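Local coordinates for proximal thread matrix protein 1 (Mytilus galloprovincialis, PDB 4CN9), which binds collagen as a matrix protein of the mussel byssus and carries zinc, including at a MIDAS motif, at residues 52-56 / 96-100; 238-242 / 442-446; 383-387 / 409-413. The contacts are given in a common frame with arbitrary orientation. Residues are numbered along the deposited sequence.

Contact 1. Residues 52-56 / 96-100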
loop_
_atom_site.group_PDB
_atom_site.type_symbol
_atom_site.label_atom_id
_atom_site.label_comp_id
_atom_site.label_asym_id
_atom_site.label_seq_id
_atom_site.Cartn_x
_atom_site.Cartn_y
_atom_site.Cartn_z
ATOM N N VAL A 52 -0.828 18.598 6.556
ATOM C CA VAL A 52 -0.004 18.376 5.371
ATOM C C VAL A 52 -0.527 19.156 4.176
ATOM O O VAL A 52 -1.733 19.249 3.986
ATOM C CB VAL A 52 0.049 16.871 5.021
ATOM C CG1 VAL A 52 0.868 16.627 3.751
ATOM C CG2 VAL A 52 0.654 16.083 6.186
ATOM N N GLN A 53 0.376 19.722 3.378
ATOM C CA GLN A 53 -0.016 20.433 2.161
ATOM C C GLN A 53 -0.264 19.444 1.035
ATOM O O GLN A 53 0.619 18.676 0.664
ATOM C CB GLN A 53 1.050 21.444 1.745
ATOM C CG GLN A 53 1.113 22.647 2.670
ATOM C CD GLN A 53 2.243 23.592 2.325
ATOM O OE1 GLN A 53 2.712 23.634 1.184
ATOM N NE2 GLN A 53 2.689 24.361 3.315
ATOM N N ALA A 54 -1.469 19.470 0.483
ATOM C CA ALA A 54 -1.908 18.409 -0.413
ATOM C C ALA A 54 -2.863 18.924 -1.482
ATOM O O ALA A 54 -3.565 19.924 -1.281
ATOM C CB ALA A 54 -2.596 17.303 0.394
ATOM N N ASP A 55 -2.861 18.225 -2.617
ATOM C CA ASP A 55 -3.919 18.332 -3.615
ATOM C C ASP A 55 -4.745 17.038 -3.493
ATOM O O ASP A 55 -4.230 15.931 -3.694
ATOM C CB ASP A 55 -3.333 18.515 -5.027
ATOM C CG ASP A 55 -2.729 19.913 -5.254
ATOM O OD1 ASP A 55 -3.225 20.902 -4.670
ATOM O OD2 ASP A 55 -1.755 20.020 -6.043
ATOM N N ILE A 56 -6.003 17.177 -3.086
ATOM C CA ILE A 56 -6.859 16.037 -2.808
ATOM C C ILE A 56 -7.988 15.942 -3.844
ATOM O O ILE A 56 -8.711 16.901 -4.074
ATOM C CB ILE A 56 -7.471 16.134 -1.399
ATOM C CG1 ILE A 56 -6.360 16.255 -0.338
ATOM C CG2 ILE A 56 -8.324 14.927 -1.114
ATOM C CD1 ILE A 56 -6.726 17.159 0.823
ATOM N N ARG A 96 0.972 29.606 -1.496
ATOM C CA ARG A 96 1.873 28.491 -1.766
ATOM C C ARG A 96 1.917 27.512 -0.598
ATOM O O ARG A 96 2.467 26.416 -0.723
ATOM C CB ARG A 96 3.279 29.020 -2.066
ATOM C CG ARG A 96 3.317 30.056 -3.188
ATOM C CD ARG A 96 4.595 30.878 -3.149
ATOM N NE ARG A 96 4.589 31.951 -4.141
ATOM C CZ ARG A 96 5.573 32.833 -4.298
ATOM N NH1 ARG A 96 6.653 32.774 -3.527
ATOM N NH2 ARG A 96 5.480 33.775 -5.227
ATOM N N ASN A 97 1.348 27.922 0.535
ATOM C CA ASN A 97 1.197 27.045 1.693
ATOM C C ASN A 97 -0.193 26.406 1.735
ATOM O O ASN A 97 -0.574 25.805 2.744
ATOM C CB ASN A 97 1.438 27.820 2.997
ATOM C CG ASN A 97 2.903 27.814 3.434
ATOM O OD1 ASN A 97 3.687 26.947 3.043
ATOM N ND2 ASN A 97 3.268 28.779 4.267
ATOM N N GLY A 98 -0.941 26.525 0.639
ATOM C CA GLY A 98 -2.329 26.106 0.618
ATOM C C GLY A 98 -2.546 24.699 0.087
ATOM O O GLY A 98 -1.767 24.205 -0.724
ATOM N N SER A 99 -3.605 24.049 0.564
ATOM C CA SER A 99 -4.059 22.788 -0.007
ATOM C C SER A 99 -5.283 23.016 -0.899
ATOM O O SER A 99 -6.034 23.985 -0.728
ATOM C CB SER A 99 -4.401 21.789 1.094
ATOM O OG SER A 99 -3.233 21.241 1.679
ATOM N N GLN A 100 -5.479 22.115 -1.854
ATOM C CA GLN A 100 -6.617 22.198 -2.754
ATOM C C GLN A 100 -7.419 20.916 -2.786
ATOM O O GLN A 100 -6.919 19.829 -2.491
ATOM C CB GLN A 100 -6.165 22.535 -4.168
ATOM C CG GLN A 100 -5.657 23.947 -4.337
ATOM C CD GLN A 100 -4.962 24.122 -5.664
ATOM O OE1 GLN A 100 -4.162 23.272 -6.079
ATOM N NE2 GLN A 100 -5.281 25.197 -6.357
#
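V52 turns its side chain away from 96-100 and packs on C242; only its backbone comes near, with V52 O 3.4 Å from S99 OG. Q53 reaches across with an extended side chain (chi1 m, chi2 t). Q53 NE2 donates to N97 OD1 at 2.8 Å. N97 is exposed and poorly ordered, so this outer link is less certain than the inner ones. At A54 the strand begins. A54 N donates to S99 OG at 2.8 Å, a side-chain oxygen taking the place of a backbone partner; S99 OG is also hydrogen-bonded to T90. On the carbonyl side, Q100 N donates to A54 O at 3.0 Å. This is the start of parallel pairing between strands 54-61 and 100-106, neighbours in the mixed six-stranded sheet of the first von Willebrand factor type A domain, a Rossmann-like fold with helices on both faces. D55 pairs with Q100 across the two strands, CA to CA 4.8 Å. Both side chains lie on the same face of the sheet. The carboxylate of D55 forms a salt bridge with K165, whose NZ also donates a hydrogen bond to G98 O. D55 CA makes a CA-H...O contact of 3.5 Å with Q100 O. I56 N then donates to that same Q100 O at 2.9 Å and nearly straight. The side chain of I56 packs on I168 and I170 of the next strand, 166-173.

Contact 2. Residues 238-242 / 442-446. With ZN (zinc ion), chain D.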
loop_
_atom_site.group_PDB
_atom_site.type_symbol
_atom_site.label_atom_id
_atom_site.label_comp_id
_atom_site.label_asym_id
_atom_site.label_seq_id
_atom_site.Cartn_x
_atom_site.Cartn_y
_atom_site.Cartn_z
ATOM N N ILE A 238 -8.558 10.124 7.347
ATOM C CA ILE A 238 -7.638 11.214 7.591
ATOM C C ILE A 238 -6.269 10.679 8.019
ATOM O O ILE A 238 -5.245 11.222 7.627
ATOM C CB ILE A 238 -8.169 12.171 8.677
ATOM C CG1 ILE A 238 -9.514 12.768 8.248
ATOM C CG2 ILE A 238 -7.145 13.254 8.971
ATOM C CD1 ILE A 238 -9.514 13.411 6.869
ATOM N N ASP A 239 -6.266 9.620 8.827
ATOM C CA ASP A 239 -5.017 9.003 9.273
ATOM C C ASP A 239 -4.207 8.496 8.094
ATOM O O ASP A 239 -2.993 8.675 8.054
ATOM C CB ASP A 239 -5.292 7.837 10.229
ATOM C CG ASP A 239 -5.745 8.303 11.605
ATOM O OD1 ASP A 239 -5.582 9.501 11.911
ATOM O OD2 ASP A 239 -6.257 7.467 12.375
ATOM N N LEU A 240 -4.883 7.850 7.144
ATOM C CA LEU A 240 -4.215 7.352 5.934
ATOM C C LEU A 240 -3.810 8.485 4.996
ATOM O O LEU A 240 -2.745 8.429 4.370
ATOM C CB LEU A 240 -5.117 6.365 5.193
ATOM C CG LEU A 240 -5.468 5.061 5.906
ATOM C CD1 LEU A 240 -6.716 4.430 5.297
ATOM C CD2 LEU A 240 -4.295 4.093 5.830
ATOM N N ALA A 241 -4.652 9.512 4.884
ATOM C CA ALA A 241 -4.342 10.648 4.015
ATOM C C ALA A 241 -3.139 11.396 4.545
ATOM O O ALA A 241 -2.379 11.986 3.776
ATOM C CB ALA A 241 -5.525 11.593 3.916
ATOM N N CYS A 242 -2.966 11.370 5.865
ATOM C CA CYS A 242 -1.891 12.115 6.496
ATOM C C CYS A 242 -0.653 11.244 6.714
ATOM O O CYS A 242 0.293 11.668 7.371
ATOM C CB CYS A 242 -2.359 12.677 7.844
ATOM S SG CYS A 242 -1.821 14.363 8.157
ATOM N N LYS A 442 5.475 7.727 7.806
ATOM C CA LYS A 442 5.276 8.451 9.055
ATOM C C LYS A 442 3.840 8.988 9.140
ATOM O O LYS A 442 3.390 9.702 8.241
ATOM C CB LYS A 442 6.283 9.606 9.142
ATOM C CG LYS A 442 7.692 9.172 9.552
ATOM C CD LYS A 442 7.773 8.940 11.060
ATOM C CE LYS A 442 8.829 7.903 11.447
ATOM N NZ LYS A 442 8.749 7.536 12.901
ATOM N N PRO A 443 3.112 8.638 10.218
ATOM C CA PRO A 443 1.761 9.177 10.441
ATOM C C PRO A 443 1.802 10.607 10.975
ATOM O O PRO A 443 2.527 10.867 11.924
ATOM C CB PRO A 443 1.176 8.228 11.491
ATOM C CG PRO A 443 2.348 7.727 12.237
ATOM C CD PRO A 443 3.483 7.651 11.247
ATOM N N ARG A 444 1.030 11.516 10.379
ATOM C CA ARG A 444 1.100 12.928 10.748
ATOM C C ARG A 444 -0.237 13.512 11.219
ATOM O O ARG A 444 -0.313 14.695 11.560
ATOM C CB ARG A 444 1.645 13.745 9.579
ATOM C CG ARG A 444 3.142 13.545 9.326
ATOM C CD ARG A 444 3.785 14.707 8.555
ATOM N NE ARG A 444 3.352 16.031 9.017
ATOM C CZ ARG A 444 3.980 17.175 8.747
ATOM N NH1 ARG A 444 5.097 17.185 8.027
ATOM N NH2 ARG A 444 3.490 18.317 9.210
ATOM N N ALA A 445 -1.285 12.698 11.246
ATOM C CA ALA A 445 -2.575 13.175 11.739
ATOM C C ALA A 445 -2.557 13.290 13.273
ATOM O O ALA A 445 -1.787 12.600 13.950
ATOM C CB ALA A 445 -3.688 12.266 11.290
ATOM N N HIS A 446 -3.401 14.171 13.800
ATOM C CA HIS A 446 -3.500 14.395 15.235
ATOM C C HIS A 446 -4.880 14.960 15.570
ATOM O O HIS A 446 -5.604 15.417 14.681
ATOM C CB HIS A 446 -2.409 15.363 15.701
ATOM C CG HIS A 446 -2.366 16.638 14.922
ATOM N ND1 HIS A 446 -1.583 16.792 13.798
ATOM C CD2 HIS A 446 -3.020 17.812 15.088
ATOM C CE1 HIS A 446 -1.744 18.011 13.312
ATOM N NE2 HIS A 446 -2.610 18.652 14.077
HETATM ZN ZN ZN D . -2.659 20.425 13.150
HETATM O O HOH W 1 -1.451 9.845 9.891
HETATM O O HOH W 2 -1.592 21.546 14.560
HETATM O O HOH W 3 -2.681 22.506 13.096
#
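Here the last turn of helix 234-241, which packs on strand 195-202 of the first von Willebrand factor type A sheet, meets strand 439-447, the middle strand of a three-stranded antiparallel sheet. C242, the first residue past the helix, has chi1 at -138°, between wells, and its SG is in a disulfide with C50. A445 CB lies 3.7 Å from C242 CB and 4.3 Å from I238 CG2. D239 (chi1 m) brings OD1 to 3.4 Å from A445 CB; its carboxylate salt-bridges K235. R444 N donates a weak hydrogen bond to C242 O at 3.1 Å. R444 (chi1 m, chi2 t) has its CB 3.8 Å from C242 SG, while the end of its side chain leads away, onto V52. A water bridges D239 O and A445 N. The CA-to-CB bond of H446 points away from 238-242; chi1 is p. H446 ND1 makes a weak bond to R444 O at 3.3 Å. E49 and D51 share its zinc, which H446 NE2 binds at 2.0 Å.

Contact 3. Residues 383-387 / 409-413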
loop_
_atom_site.group_PDB
_atom_site.type_symbol
_atom_site.label_atom_id
_atom_site.label_comp_id
_atom_site.label_asym_id
_atom_site.label_seq_id
_atom_site.Cartn_x
_atom_site.Cartn_y
_atom_site.Cartn_z
ATOM N N SER A 383 0.236 -12.950 7.627
ATOM C CA SER A 383 0.567 -11.681 6.995
ATOM C C SER A 383 -0.430 -10.609 7.431
ATOM O O SER A 383 -0.055 -9.474 7.642
ATOM C CB SER A 383 0.565 -11.802 5.470
ATOM O OG SER A 383 -0.661 -12.365 5.023
ATOM N N SER A 384 -1.703 -10.972 7.565
ATOM C CA SER A 384 -2.703 -10.012 8.029
ATOM C C SER A 384 -2.326 -9.435 9.398
ATOM O O SER A 384 -2.366 -8.219 9.605
ATOM C CB SER A 384 -4.085 -10.660 8.084
ATOM O OG SER A 384 -5.026 -9.758 8.633
ATOM N N LEU A 385 -1.943 -10.318 10.317
ATOM C CA LEU A 385 -1.521 -9.935 11.653
ATOM C C LEU A 385 -0.283 -9.051 11.614
ATOM O O LEU A 385 -0.222 -8.041 12.310
ATOM C CB LEU A 385 -1.261 -11.177 12.514
ATOM C CG LEU A 385 -2.489 -12.018 12.878
ATOM C CD1 LEU A 385 -2.140 -13.116 13.888
ATOM C CD2 LEU A 385 -3.596 -11.136 13.422
ATOM N N LEU A 386 0.707 -9.417 10.798
ATOM C CA LEU A 386 1.873 -8.552 10.610
ATOM C C LEU A 386 1.490 -7.175 10.048
ATOM O O LEU A 386 1.954 -6.159 10.559
ATOM C CB LEU A 386 2.915 -9.207 9.696
ATOM C CG LEU A 386 3.749 -10.336 10.289
ATOM C CD1 LEU A 386 4.336 -11.191 9.193
ATOM C CD2 LEU A 386 4.840 -9.790 11.177
ATOM N N ARG A 387 0.658 -7.127 9.008
ATOM C CA ARG A 387 0.318 -5.833 8.398
ATOM C C ARG A 387 -0.482 -4.932 9.335
ATOM O O ARG A 387 -0.302 -3.711 9.326
ATOM C CB ARG A 387 -0.395 -5.997 7.046
ATOM C CG ARG A 387 0.469 -6.715 6.001
ATOM C CD ARG A 387 -0.211 -6.802 4.613
ATOM N NE ARG A 387 -1.599 -7.258 4.696
ATOM C CZ ARG A 387 -2.003 -8.493 4.465
ATOM N NH1 ARG A 387 -1.130 -9.431 4.113
ATOM N NH2 ARG A 387 -3.283 -8.799 4.608
ATOM N N ASN A 409 -1.372 -12.812 -1.604
ATOM C CA ASN A 409 -2.001 -12.826 -0.286
ATOM C C ASN A 409 -1.144 -12.214 0.814
ATOM O O ASN A 409 -1.665 -11.551 1.708
ATOM C CB ASN A 409 -2.382 -14.241 0.145
ATOM C CG ASN A 409 -3.519 -14.816 -0.678
ATOM O OD1 ASN A 409 -4.181 -14.103 -1.434
ATOM N ND2 ASN A 409 -3.755 -16.110 -0.522
ATOM N N ILE A 410 0.161 -12.461 0.788
ATOM C CA ILE A 410 0.985 -12.020 1.898
ATOM C C ILE A 410 1.496 -10.599 1.748
ATOM O O ILE A 410 1.734 -9.949 2.742
ATOM C CB ILE A 410 2.184 -12.957 2.193
ATOM C CG1 ILE A 410 3.258 -12.832 1.137
ATOM C CG2 ILE A 410 1.729 -14.412 2.345
ATOM C CD1 ILE A 410 4.572 -13.484 1.553
ATOM N N ALA A 411 1.700 -10.134 0.525
ATOM C CA ALA A 411 2.273 -8.807 0.314
ATOM C C ALA A 411 1.308 -7.705 0.728
ATOM O O ALA A 411 0.093 -7.908 0.758
ATOM C CB ALA A 411 2.679 -8.621 -1.126
ATOM N N SER A 412 1.864 -6.532 1.017
ATOM C CA SER A 412 1.077 -5.370 1.422
ATOM C C SER A 412 0.352 -4.774 0.217
ATOM O O SER A 412 -0.605 -3.994 0.358
ATOM C CB SER A 412 1.976 -4.313 2.085
ATOM O OG SER A 412 2.353 -4.684 3.406
ATOM N N SER A 413 0.827 -5.144 -0.966
ATOM C CA SER A 413 0.238 -4.718 -2.206
ATOM C C SER A 413 0.737 -5.610 -3.327
ATOM O O SER A 413 1.858 -6.110 -3.275
ATOM C CB SER A 413 0.622 -3.257 -2.489
ATOM O OG SER A 413 0.187 -2.884 -3.774
HETATM O O HOH W 4 -3.378 -11.496 4.202
#
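R387 has the largest buried area here, 68 Å². Its CA-to-CB bond points toward 409-413, and the side chain runs on with chi1 m and chi2 t before bending at chi3. The bend sets the guanidinium over the C-terminal end of helix 404-410. There R387 NH1 donates to I410 O at 3.2 Å, with this carbonyl near the plane of the guanidinium at its edge. A second, weak bond runs from R387 NH1 to N409 O at 3.3 Å. The positive charge thus meets two carbonyls at a helix end, where backbone oxygens lack the usual amide partners. A water accepts from R387 NH2 at 2.7 Å and is 3.0 Å from N409 O. Further back, R387 CD lies 3.5 Å from S412 OG, which is hydrogen-bonded to I393 N. Both segments belong to the second von Willebrand factor type A domain. They join two of its helices, 379-388 and 404-410, beside strand 391-398, which lies between them in sequence. K218, from the first domain, bonds through NZ to A411 O and touches R387, so the contact sits where the two domains meet. S383 lies one turn before R387, and the backbone bond R387 N to S383 O is 2.8 Å. S383 has 40 Å² covered, and its CA-to-CB bond points toward 409-413. S383 CB is 3.5 Å from I410 O and 3.8 Å from I410 CB, so the backbones come close, CA to CA 5.1 Å. With chi1 p, its hydroxyl bonds back to P379 O and E380 O within its own helix. I410 buries 37 Å², but the end of its side chain leads away, to A395 and L342.

In the fold
Contacts 1 and 2 are neighbours, with centres about 14 Å apart. They touch directly: V52 CG2 is 3.6 Å from C242 SG and 3.9 Å from R444 NE. The zinc held by E49, D51 and H446 lies close to this junction. Contact 2 supplies H446, and the side chain of V52 in contact 1 is about 9 Å from the metal. Contact 2 brings the C-terminal strand back to the first domain. The second domain, with contact 3, lies in the chain between its two segments. The centre of contact 3 is about 20 Å from that of contact 2 and about 31 Å from that of contact 1. Contact 3 lies away from both zinc sites.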